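Local atomic coordinates of cycloalternan-forming enzyme (PDB entry 5F7U), a protein that belongs to glycoside hydrolase family 31, with a TIM-barrel domain joined to several beta-rich domains, and carries bound glycans in several separate pockets. Residues Phe253-Asp258 with Glu282-Val288; Arg263-Thr269 with Ser307-Ser313; Thr407-Trp411 with Gln521-Leu525. The protein carries 1 engineered substitution. Residue numbers count along the deposited sequence, not the author numbering.

Contact 1 (Phe253-Asp258 with Glu282-Val288); sequences FGERYD and ERTYLAV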
loop_
_atom_site.group_PDB
_atom_site.type_symbol
_atom_site.label_atom_id
_atom_site.label_comp_id
_atom_site.label_asym_id
_atom_site.label_seq_id
_atom_site.Cartn_x
_atom_site.Cartn_y
_atom_site.Cartn_z
ATOM N N PHE A 253 9.555 2.888 1.701
ATOM C CA PHE A 253 10.153 3.749 0.659
ATOM C C PHE A 253 9.166 4.184 -0.426
ATOM O O PHE A 253 9.561 4.515 -1.553
ATOM C CB PHE A 253 11.405 3.120 0.015
ATOM C CG PHE A 253 12.478 2.717 0.998
ATOM C CD1 PHE A 253 12.466 1.450 1.591
ATOM C CD2 PHE A 253 13.538 3.589 1.300
ATOM C CE1 PHE A 253 13.470 1.052 2.469
ATOM C CE2 PHE A 253 14.574 3.185 2.177
ATOM C CZ PHE A 253 14.537 1.910 2.763
ATOM N N GLY A 254 7.881 4.203 -0.083
ATOM C CA GLY A 254 6.852 4.405 -1.100
ATOM C C GLY A 254 6.366 3.089 -1.668
ATOM O O GLY A 254 6.231 2.099 -0.940
ATOM N N GLU A 255 6.054 3.095 -2.956
ATOM C CA GLU A 255 5.491 1.933 -3.630
ATOM C C GLU A 255 6.631 1.295 -4.444
ATOM O O GLU A 255 7.201 1.935 -5.339
ATOM C CB GLU A 255 4.338 2.389 -4.512
ATOM C CG GLU A 255 3.685 1.254 -5.287
ATOM C CD GLU A 255 2.555 1.761 -6.159
ATOM O OE1 GLU A 255 2.712 2.880 -6.709
ATOM O OE2 GLU A 255 1.533 1.057 -6.274
ATOM N N ARG A 256 7.006 0.071 -4.084
ATOM C CA ARG A 256 8.185 -0.576 -4.681
ATOM C C ARG A 256 7.784 -1.922 -5.263
ATOM O O ARG A 256 7.029 -2.671 -4.637
ATOM C CB ARG A 256 9.295 -0.731 -3.624
ATOM C CG ARG A 256 9.756 0.600 -3.002
ATOM C CD ARG A 256 10.497 1.431 -4.041
ATOM N NE ARG A 256 10.715 2.812 -3.636
ATOM C CZ ARG A 256 11.438 3.678 -4.322
ATOM N NH1 ARG A 256 12.079 3.300 -5.436
ATOM N NH2 ARG A 256 11.560 4.919 -3.876
ATOM N N TYR A 257 8.296 -2.222 -6.461
ATOM C CA TYR A 257 7.819 -3.361 -7.257
ATOM C C TYR A 257 8.784 -4.535 -7.264
ATOM O O TYR A 257 8.422 -5.657 -7.692
ATOM C CB TYR A 257 7.583 -2.890 -8.712
ATOM C CG TYR A 257 6.464 -1.880 -8.862
ATOM C CD1 TYR A 257 6.648 -0.528 -8.485
ATOM C CD2 TYR A 257 5.236 -2.261 -9.400
ATOM C CE1 TYR A 257 5.625 0.415 -8.635
ATOM C CE2 TYR A 257 4.197 -1.332 -9.553
ATOM C CZ TYR A 257 4.410 0.003 -9.168
ATOM O OH TYR A 257 3.416 0.927 -9.320
ATOM N N ASP A 258 10.026 -4.263 -6.838
ATOM C CA ASP A 258 11.101 -5.234 -6.926
ATOM C C ASP A 258 11.200 -6.175 -5.728
ATOM O O ASP A 258 11.419 -7.381 -5.907
ATOM C CB ASP A 258 12.460 -4.544 -7.226
ATOM C CG ASP A 258 12.837 -3.411 -6.242
ATOM O OD1 ASP A 258 12.026 -2.958 -5.405
ATOM O OD2 ASP A 258 14.018 -2.962 -6.327
ATOM N N GLU A 282 13.534 -1.059 -11.144
ATOM C CA GLU A 282 13.488 -0.566 -9.753
ATOM C C GLU A 282 12.991 0.875 -9.727
ATOM O O GLU A 282 13.492 1.718 -8.967
ATOM C CB GLU A 282 14.862 -0.736 -9.052
ATOM C CG GLU A 282 15.455 -2.118 -9.306
ATOM C CD GLU A 282 16.665 -2.455 -8.462
ATOM O OE1 GLU A 282 17.246 -1.567 -7.801
ATOM O OE2 GLU A 282 17.055 -3.638 -8.483
ATOM N N ARG A 283 11.999 1.161 -10.577
ATOM C CA ARG A 283 11.410 2.508 -10.643
ATOM C C ARG A 283 9.994 2.500 -10.067
ATOM O O ARG A 283 9.430 1.426 -9.814
ATOM C CB ARG A 283 11.439 3.044 -12.069
ATOM C CG ARG A 283 12.878 3.204 -12.568
ATOM C CD ARG A 283 12.920 3.586 -14.024
ATOM N NE ARG A 283 14.302 3.538 -14.495
ATOM C CZ ARG A 283 14.692 3.869 -15.715
ATOM N NH1 ARG A 283 13.794 4.279 -16.631
ATOM N NH2 ARG A 283 15.996 3.771 -16.025
ATOM N N THR A 284 9.449 3.689 -9.829
ATOM C CA THR A 284 8.115 3.821 -9.255
ATOM C C THR A 284 7.490 5.181 -9.515
ATOM O O THR A 284 8.202 6.197 -9.659
ATOM C CB THR A 284 8.088 3.543 -7.742
ATOM O OG1 THR A 284 6.722 3.587 -7.281
ATOM C CG2 THR A 284 8.951 4.560 -6.927
ATOM N N TYR A 285 6.161 5.171 -9.549
ATOM C CA TYR A 285 5.367 6.386 -9.684
ATOM C C TYR A 285 5.222 7.109 -8.358
ATOM O O TYR A 285 4.854 8.277 -8.328
ATOM C CB TYR A 285 3.944 6.024 -10.102
ATOM C CG TYR A 285 3.796 5.087 -11.275
ATOM C CD1 TYR A 285 3.791 5.581 -12.588
ATOM C CD2 TYR A 285 3.586 3.701 -11.062
ATOM C CE1 TYR A 285 3.600 4.731 -13.670
ATOM C CE2 TYR A 285 3.400 2.845 -12.142
ATOM C CZ TYR A 285 3.419 3.370 -13.429
ATOM O OH TYR A 285 3.226 2.525 -14.463
ATOM N N LEU A 286 5.453 6.398 -7.256
ATOM C CA LEU A 286 5.070 6.906 -5.936
ATOM C C LEU A 286 6.232 6.605 -4.996
ATOM O O LEU A 286 6.410 5.475 -4.558
ATOM C CB LEU A 286 3.750 6.238 -5.485
ATOM C CG LEU A 286 2.913 6.950 -4.408
ATOM C CD1 LEU A 286 1.628 6.141 -4.214
ATOM C CD2 LEU A 286 3.667 7.080 -3.097
ATOM N N ALA A 287 7.034 7.637 -4.735
ATOM C CA ALA A 287 8.314 7.488 -4.017
ATOM C C ALA A 287 8.253 8.327 -2.769
ATOM O O ALA A 287 7.930 9.514 -2.833
ATOM C CB ALA A 287 9.467 7.958 -4.896
ATOM N N VAL A 288 8.590 7.721 -1.636
ATOM C CA VAL A 288 8.416 8.387 -0.328
ATOM C C VAL A 288 9.704 8.173 0.456
ATOM O O VAL A 288 10.144 7.044 0.573
ATOM C CB VAL A 288 7.235 7.751 0.454
ATOM C CG1 VAL A 288 7.119 8.393 1.832
ATOM C CG2 VAL A 288 5.914 7.865 -0.339
HETATM O O HOH W 1 12.533 0.624 -6.519
HETATM O O HOH W 2 12.292 6.376 -1.339
HETATM O O HOH W 3 10.192 -0.449 -7.755
#

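Contact 2 (Arg263-Thr269 with Ser307-Ser313); sequences RGKDVET and SQFQMAS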
loop_
_atom_site.group_PDB
_atom_site.type_symbol
_atom_site.label_atom_id
_atom_site.label_comp_id
_atom_site.label_asym_id
_atom_site.label_seq_id
_atom_site.Cartn_x
_atom_site.Cartn_y
_atom_site.Cartn_z
ATOM N N ARG A 263 16.928 -4.125 1.854
ATOM C CA ARG A 263 18.338 -4.380 2.197
ATOM C C ARG A 263 19.094 -4.871 0.958
ATOM O O ARG A 263 18.635 -5.762 0.271
ATOM C CB ARG A 263 18.497 -5.359 3.368
ATOM C CG ARG A 263 19.908 -5.310 3.964
ATOM C CD ARG A 263 20.218 -6.478 4.911
ATOM N NE ARG A 263 21.530 -6.248 5.502
ATOM C CZ ARG A 263 21.725 -5.478 6.571
ATOM N NH1 ARG A 263 20.686 -4.892 7.176
ATOM N NH2 ARG A 263 22.956 -5.270 7.025
ATOM N N GLY A 264 20.235 -4.243 0.687
ATOM C CA GLY A 264 21.067 -4.532 -0.476
ATOM C C GLY A 264 20.909 -3.560 -1.628
ATOM O O GLY A 264 21.742 -3.571 -2.545
ATOM N N LYS A 265 19.858 -2.737 -1.591
ATOM C CA LYS A 265 19.498 -1.862 -2.711
ATOM C C LYS A 265 19.896 -0.409 -2.447
ATOM O O LYS A 265 19.878 0.061 -1.290
ATOM C CB LYS A 265 17.971 -1.860 -2.952
ATOM C CG LYS A 265 17.287 -3.197 -3.258
ATOM C CD LYS A 265 17.501 -3.585 -4.703
ATOM C CE LYS A 265 16.680 -4.818 -5.070
ATOM N NZ LYS A 265 17.271 -5.399 -6.308
ATOM N N ASP A 266 20.197 0.303 -3.538
ATOM C CA ASP A 266 20.239 1.769 -3.544
ATOM C C ASP A 266 18.871 2.231 -3.997
ATOM O O ASP A 266 18.513 2.035 -5.146
ATOM C CB ASP A 266 21.297 2.294 -4.520
ATOM C CG ASP A 266 22.699 2.001 -4.063
ATOM O OD1 ASP A 266 22.997 2.268 -2.887
ATOM O OD2 ASP A 266 23.507 1.492 -4.875
ATOM N N VAL A 267 18.114 2.833 -3.092
ATOM C CA VAL A 267 16.713 3.190 -3.352
ATOM C C VAL A 267 16.636 4.668 -3.702
ATOM O O VAL A 267 17.066 5.514 -2.918
ATOM C CB VAL A 267 15.826 2.906 -2.122
ATOM C CG1 VAL A 267 14.371 3.155 -2.464
ATOM C CG2 VAL A 267 16.008 1.470 -1.628
ATOM N N GLU A 268 16.073 4.974 -4.874
ATOM C CA GLU A 268 15.965 6.366 -5.324
ATOM C C GLU A 268 14.582 6.898 -4.972
ATOM O O GLU A 268 13.578 6.295 -5.366
ATOM C CB GLU A 268 16.115 6.455 -6.850
ATOM C CG GLU A 268 17.363 5.802 -7.409
ATOM C CD GLU A 268 18.675 6.375 -6.892
ATOM O OE1 GLU A 268 18.742 7.528 -6.400
ATOM O OE2 GLU A 268 19.690 5.657 -7.013
ATOM N N THR A 269 14.545 8.022 -4.260
ATOM C CA THR A 269 13.302 8.715 -3.995
ATOM C C THR A 269 13.061 9.656 -5.178
ATOM O O THR A 269 13.495 10.805 -5.191
ATOM C CB THR A 269 13.337 9.492 -2.667
ATOM O OG1 THR A 269 13.877 8.645 -1.642
ATOM C CG2 THR A 269 11.902 9.912 -2.269
ATOM N N SER A 307 16.371 11.924 -2.996
ATOM C CA SER A 307 17.324 11.307 -2.085
ATOM C C SER A 307 17.619 9.880 -2.572
ATOM O O SER A 307 16.802 9.256 -3.297
ATOM C CB SER A 307 16.788 11.285 -0.644
ATOM O OG SER A 307 15.496 10.682 -0.572
ATOM N N GLN A 308 18.796 9.395 -2.196
ATOM C CA GLN A 308 19.163 7.994 -2.392
ATOM C C GLN A 308 19.420 7.348 -1.043
ATOM O O GLN A 308 20.231 7.850 -0.260
ATOM C CB GLN A 308 20.402 7.881 -3.295
ATOM C CG GLN A 308 20.754 6.442 -3.677
ATOM C CD GLN A 308 22.079 6.358 -4.399
ATOM O OE1 GLN A 308 23.120 6.620 -3.830
ATOM N NE2 GLN A 308 22.034 5.994 -5.659
ATOM N N PHE A 309 18.721 6.237 -0.780
ATOM C CA PHE A 309 18.926 5.446 0.431
ATOM C C PHE A 309 19.776 4.237 0.074
ATOM O O PHE A 309 19.357 3.366 -0.703
ATOM C CB PHE A 309 17.567 4.990 0.999
ATOM C CG PHE A 309 16.798 6.086 1.687
ATOM C CD1 PHE A 309 15.959 6.962 0.957
ATOM C CD2 PHE A 309 16.877 6.246 3.060
ATOM C CE1 PHE A 309 15.254 7.994 1.611
ATOM C CE2 PHE A 309 16.158 7.256 3.725
ATOM C CZ PHE A 309 15.355 8.138 3.000
ATOM N N GLN A 310 20.980 4.199 0.630
ATOM C CA GLN A 310 21.922 3.134 0.370
ATOM C C GLN A 310 21.794 2.113 1.501
ATOM O O GLN A 310 22.377 2.292 2.568
ATOM C CB GLN A 310 23.337 3.722 0.307
ATOM C CG GLN A 310 23.476 4.761 -0.804
ATOM C CD GLN A 310 24.811 5.474 -0.783
ATOM O OE1 GLN A 310 25.644 5.238 0.091
ATOM N NE2 GLN A 310 25.017 6.360 -1.745
ATOM N N MET A 311 21.045 1.031 1.257
ATOM C CA MET A 311 20.663 0.169 2.373
ATOM C C MET A 311 21.570 -1.050 2.460
ATOM O O MET A 311 21.234 -2.131 1.952
ATOM C CB MET A 311 19.164 -0.199 2.298
ATOM C CG MET A 311 18.224 1.010 2.145
ATOM S SD MET A 311 18.476 2.322 3.376
ATOM C CE MET A 311 17.910 1.507 4.873
ATOM N N ALA A 312 22.742 -0.869 3.077
ATOM C CA ALA A 312 23.762 -1.946 3.121
ATOM C C ALA A 312 24.126 -2.380 1.690
ATOM O O ALA A 312 24.394 -3.554 1.422
ATOM C CB ALA A 312 23.287 -3.128 3.983
ATOM N N SER A 313 24.146 -1.396 0.791
ATOM C CA SER A 313 24.423 -1.600 -0.637
ATOM C C SER A 313 25.889 -1.331 -0.980
ATOM O O SER A 313 26.352 -1.718 -2.055
ATOM C CB SER A 313 23.545 -0.652 -1.463
ATOM O OG SER A 313 23.833 0.689 -1.094
#

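Contact 3 (Thr407-Trp411 with Gln521-Leu525); sequences TYYIW and QREYL. With GLC (alpha-D-glucopyranose), chain F.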
loop_
_atom_site.group_PDB
_atom_site.type_symbol
_atom_site.label_atom_id
_atom_site.label_comp_id
_atom_site.label_asym_id
_atom_site.label_seq_id
_atom_site.Cartn_x
_atom_site.Cartn_y
_atom_site.Cartn_z
ATOM N N THR A 407 -9.088 19.155 -25.069
ATOM C CA THR A 407 -9.189 19.971 -23.860
ATOM C C THR A 407 -9.218 19.094 -22.604
ATOM O O THR A 407 -8.849 19.539 -21.521
ATOM C CB THR A 407 -10.475 20.821 -23.837
ATOM O OG1 THR A 407 -11.631 19.970 -23.748
ATOM C CG2 THR A 407 -10.583 21.738 -25.094
ATOM N N TYR A 408 -9.742 17.879 -22.745
ATOM C CA TYR A 408 -9.974 16.963 -21.619
ATOM C C TYR A 408 -10.970 17.476 -20.571
ATOM O O TYR A 408 -10.988 16.985 -19.443
ATOM C CB TYR A 408 -8.647 16.483 -20.989
ATOM C CG TYR A 408 -7.875 15.653 -21.964
ATOM C CD1 TYR A 408 -8.179 14.296 -22.131
ATOM C CD2 TYR A 408 -6.891 16.229 -22.765
ATOM C CE1 TYR A 408 -7.515 13.532 -23.065
ATOM C CE2 TYR A 408 -6.212 15.475 -23.716
ATOM C CZ TYR A 408 -6.532 14.125 -23.847
ATOM O OH TYR A 408 -5.868 13.370 -24.793
ATOM N N TYR A 409 -11.786 18.472 -20.931
ATOM C CA TYR A 409 -12.920 18.818 -20.083
ATOM C C TYR A 409 -14.251 18.892 -20.841
ATOM O O TYR A 409 -15.282 19.210 -20.244
ATOM C CB TYR A 409 -12.646 20.073 -19.228
ATOM C CG TYR A 409 -12.428 21.345 -20.008
ATOM C CD1 TYR A 409 -13.512 22.080 -20.481
ATOM C CD2 TYR A 409 -11.133 21.832 -20.244
ATOM C CE1 TYR A 409 -13.318 23.248 -21.208
ATOM C CE2 TYR A 409 -10.927 23.011 -20.961
ATOM C CZ TYR A 409 -12.025 23.709 -21.435
ATOM O OH TYR A 409 -11.864 24.891 -22.135
ATOM N N ILE A 410 -14.220 18.559 -22.136
ATOM C CA ILE A 410 -15.399 18.580 -23.006
ATOM C C ILE A 410 -15.624 17.154 -23.509
ATOM O O ILE A 410 -14.669 16.470 -23.895
ATOM C CB ILE A 410 -15.212 19.559 -24.184
ATOM C CG1 ILE A 410 -15.016 20.991 -23.651
ATOM C CG2 ILE A 410 -16.382 19.495 -25.188
ATOM C CD1 ILE A 410 -14.597 22.013 -24.708
ATOM N N TRP A 411 -16.886 16.721 -23.473
ATOM C CA TRP A 411 -17.301 15.408 -23.968
ATOM C C TRP A 411 -16.989 15.239 -25.442
ATOM O O TRP A 411 -17.164 16.177 -26.248
ATOM C CB TRP A 411 -18.799 15.178 -23.699
ATOM C CG TRP A 411 -19.026 14.968 -22.258
ATOM C CD1 TRP A 411 -19.236 15.936 -21.307
ATOM C CD2 TRP A 411 -18.980 13.709 -21.559
ATOM N NE1 TRP A 411 -19.348 15.344 -20.050
ATOM C CE2 TRP A 411 -19.194 13.986 -20.182
ATOM C CE3 TRP A 411 -18.795 12.368 -21.968
ATOM C CZ2 TRP A 411 -19.211 12.981 -19.206
ATOM C CZ3 TRP A 411 -18.822 11.362 -20.986
ATOM C CH2 TRP A 411 -19.032 11.688 -19.620
ATOM N N GLN A 521 -13.008 25.017 -15.074
ATOM C CA GLN A 521 -13.332 24.504 -16.403
ATOM C C GLN A 521 -14.024 23.157 -16.320
ATOM O O GLN A 521 -14.752 22.767 -17.232
ATOM C CB GLN A 521 -12.069 24.371 -17.259
ATOM C CG GLN A 521 -11.339 25.683 -17.507
ATOM C CD GLN A 521 -10.150 25.486 -18.417
ATOM O OE1 GLN A 521 -9.204 24.782 -18.063
ATOM N NE2 GLN A 521 -10.192 26.091 -19.597
ATOM N N ARG A 522 -13.766 22.453 -15.220
ATOM C CA ARG A 522 -14.372 21.161 -14.941
ATOM C C ARG A 522 -15.583 21.229 -14.011
ATOM O O ARG A 522 -16.215 20.196 -13.781
ATOM C CB ARG A 522 -13.336 20.193 -14.323
ATOM C CG ARG A 522 -12.374 19.601 -15.331
ATOM C CD ARG A 522 -11.060 20.350 -15.344
ATOM N NE ARG A 522 -10.121 19.764 -16.306
ATOM C CZ ARG A 522 -9.265 20.467 -17.033
ATOM N NH1 ARG A 522 -8.466 19.851 -17.914
ATOM N NH2 ARG A 522 -9.228 21.786 -16.904
ATOM N N GLU A 523 -15.915 22.419 -13.492
ATOM C CA GLU A 523 -17.004 22.539 -12.507
ATOM C C GLU A 523 -18.312 21.887 -12.973
ATOM O O GLU A 523 -18.934 21.130 -12.216
ATOM C CB GLU A 523 -17.258 24.007 -12.142
ATOM C CG GLU A 523 -18.168 24.176 -10.930
ATOM C CD GLU A 523 -18.800 25.557 -10.824
ATOM O OE1 GLU A 523 -18.129 26.564 -11.120
ATOM O OE2 GLU A 523 -19.984 25.657 -10.435
ATOM N N TYR A 524 -18.724 22.177 -14.214
ATOM C CA TYR A 524 -19.998 21.677 -14.734
ATOM C C TYR A 524 -20.117 20.138 -14.704
ATOM O O TYR A 524 -21.228 19.612 -14.609
ATOM C CB TYR A 524 -20.280 22.243 -16.144
ATOM C CG TYR A 524 -19.640 21.456 -17.262
ATOM C CD1 TYR A 524 -18.280 21.622 -17.570
ATOM C CD2 TYR A 524 -20.394 20.547 -18.030
ATOM C CE1 TYR A 524 -17.686 20.890 -18.597
ATOM C CE2 TYR A 524 -19.804 19.812 -19.068
ATOM C CZ TYR A 524 -18.454 19.988 -19.340
ATOM O OH TYR A 524 -17.858 19.267 -20.358
ATOM N N LEU A 525 -18.977 19.435 -14.758
ATOM C CA LEU A 525 -18.953 17.968 -14.707
ATOM C C LEU A 525 -19.467 17.471 -13.370
ATOM O O LEU A 525 -20.135 16.442 -13.293
ATOM C CB LEU A 525 -17.539 17.409 -14.979
ATOM C CG LEU A 525 -16.931 17.778 -16.355
ATOM C CD1 LEU A 525 -15.433 17.486 -16.370
ATOM C CD2 LEU A 525 -17.623 17.037 -17.502
HETATM C C1 GLC F . -5.035 6.389 -22.969
HETATM C C2 GLC F . -4.150 6.988 -24.070
HETATM C C3 GLC F . -4.253 8.518 -24.100
HETATM C C4 GLC F . -5.710 8.975 -24.161
HETATM C C5 GLC F . -6.456 8.358 -22.968
HETATM C C6 GLC F . -7.913 8.782 -22.840
HETATM O O2 GLC F . -2.783 6.638 -23.842
HETATM O O3 GLC F . -3.529 9.041 -25.221
HETATM O O4 GLC F . -5.755 10.406 -24.115
HETATM O O5 GLC F . -6.372 6.920 -23.044
HETATM O O6 GLC F . -8.661 8.196 -23.911
HETATM O O HOH W 4 -13.290 26.452 -20.476
HETATM O O HOH W 5 -18.982 18.869 -22.858
#

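Contact 1 (Phe253-Asp258 with Glu282-Val288)
In the galactose mutarotase-like domain of this family 31 protein, a single antiparallel bridge pairs Gly254 with Ala287, beyond which the two segments are joined by backbone and side-chain hydrogen bonds and by waters. The bridge depends on a missing side chain: at phi/psi 91/-145 a CB on Gly254 would collide with the Leu286 carbonyl. Beyond it, Glu255 N donates to Leu286 O at 2.9 Å. Thr284, in its t rotamer, sends OG1 to Glu255 O (2.6 Å), and the same OG1 accepts from Leu286 N, forming an ST turn. Arg256 bends back through two m angles, so that NE and NH2 both donate to Phe253 O while Thr284 CG2 lies over one guanidinium face. The all-trans first two angles of Glu255 extend its carboxylate to Trp628, and Tyr257 directs its hydroxyl to Ser600 O; both partners belong to the TIM-barrel range. Water 1 joins Arg256 NH1 (2.9 Å) to Glu282 O (2.8 Å, weak), and Tyr257 OH rests 3.3 Å from Tyr285 CD2.

Contact 2 (Arg263-Thr269 with Ser307-Ser313)
Antiparallel pairing is easiest to follow along one strand, here 307-311, whose axis lies 4.5 Å from that of 266-269, with directions 161° apart. Ser307 opens the run: its carbonyl O accepts from Thr269 N at 2.7 Å, and its OG meets Thr269 OG1 at 2.8 Å in a hydrogen bond. Gln308 projects to the other face, where its NE2 donates to Glu268 OE2 (2.7 Å) and its OE1 accepts from Gln310 NE2 (2.8 Å). Phe309 forms the hydrogen-bonded pair with Val267, its O accepting from Val267 N at 2.7 Å and its N donating to Val267 O at 2.8 Å. The Phe309 side chain lies on the same face of the sheet as Val267 (CB to CB 4.1 Å), and Phe253 meets its ring edge-to-face. Gln310 pairs with Asp266 in non-hydrogen-bonded fashion and lays CG 3.3 Å from Asp266 OD1. Met311 continues the backbone pattern: its N donates to Lys265 O (3.0 Å) and its O accepts from Gly264 N (2.7 Å), while its side chain leads away to Phe250 and Phe253. Ala312, at positive phi, turns the chain and sets CB over one face of the Arg263 guanidinium, whose NH1 is hydrogen-bonded to Glu248 O. Ser313 closes the contact, its OG donating to Asp266 OD1 at 2.5 Å; Lys314 takes the other carboxylate oxygen in a salt bridge. With Val267, Phe309, Thr269 and Ser307 on one face, Asp266, Glu268, Gln308 and Gln310 on the other, and strand 318-327 flanking 307-311, this antiparallel pair is of the kind that builds the galactose mutarotase-like beta-sandwich.

Contact 3 (Thr407-Trp411 with Gln521-Leu525)
A buried indole nitrogen without a hydrogen-bond partner is the oddity here: Trp411 NE1 lies 3.5 Å from the methyl CD2 of Leu525. The rest of the contact is better satisfied, and shows how an irregular loop can be fixed to residues at and just before a helix, chiefly through Tyr409. Tyr409 gives up 124 Å² of the 374 Å² buried. Gln521 CB sits 3.9 Å from the centroid of its ring, only 6° off the normal, a CH-pi contact over the face, and Tyr409 CD2 lies over one face of the Arg522 guanidinium, 3.8 Å from NH2. The Tyr409 hydroxyl is held by Asp474 and accepts a hydrogen bond from water 4, which also accepts from Gln521 NE2. The Tyr409 carbonyl O accepts from Tyr524 OH at 2.6 Å, and water 5 ties that hydroxyl to Trp411 N.

Within the loop, Thr407 OG1 accepts from Tyr409 N at 3.2 Å, an ST turn in which Tyr408 adopts positive phi. That turn presents Tyr408 to the glycan pocket: Tyr408 OH lies 3.0 Å from O4 of the alpha-D-glucopyranose and is hydrogen-bonded to Glu405, which binds the same sugar.

The loop follows strand 396-399 of the TIM barrel. Helix 469-481 packs against it through Gln470, helix 439-448 touches Trp411 through Pro439 and Met442, and Gln457, the last residue of strand 452-457, bonds both Tyr408 O and Arg522 NE.

Two of these pairings touch within one region and the third stands apart. Contacts 1 and 2 have centres 12 Å apart and interlock, their segments alternating in sequence within the galactose mutarotase-like range: Lys265 NZ forms a salt bridge with Glu282 OE2 at 2.8 Å, and Arg256 NH2 probably donates to Glu268 O at 2.9 Å. Contact 3, in the TIM-barrel range, touches neither; its nearest atoms are about 17 Å from contact 1 and about 27 Å from contact 2. Contacts 1 and 3 each lie near bound sugar, but near different glucose units: contact 3 brings Tyr408 into a glycan pocket, and the Tyr285 side chain of contact 1 is about 6 Å from another alpha-D-glucopyranose.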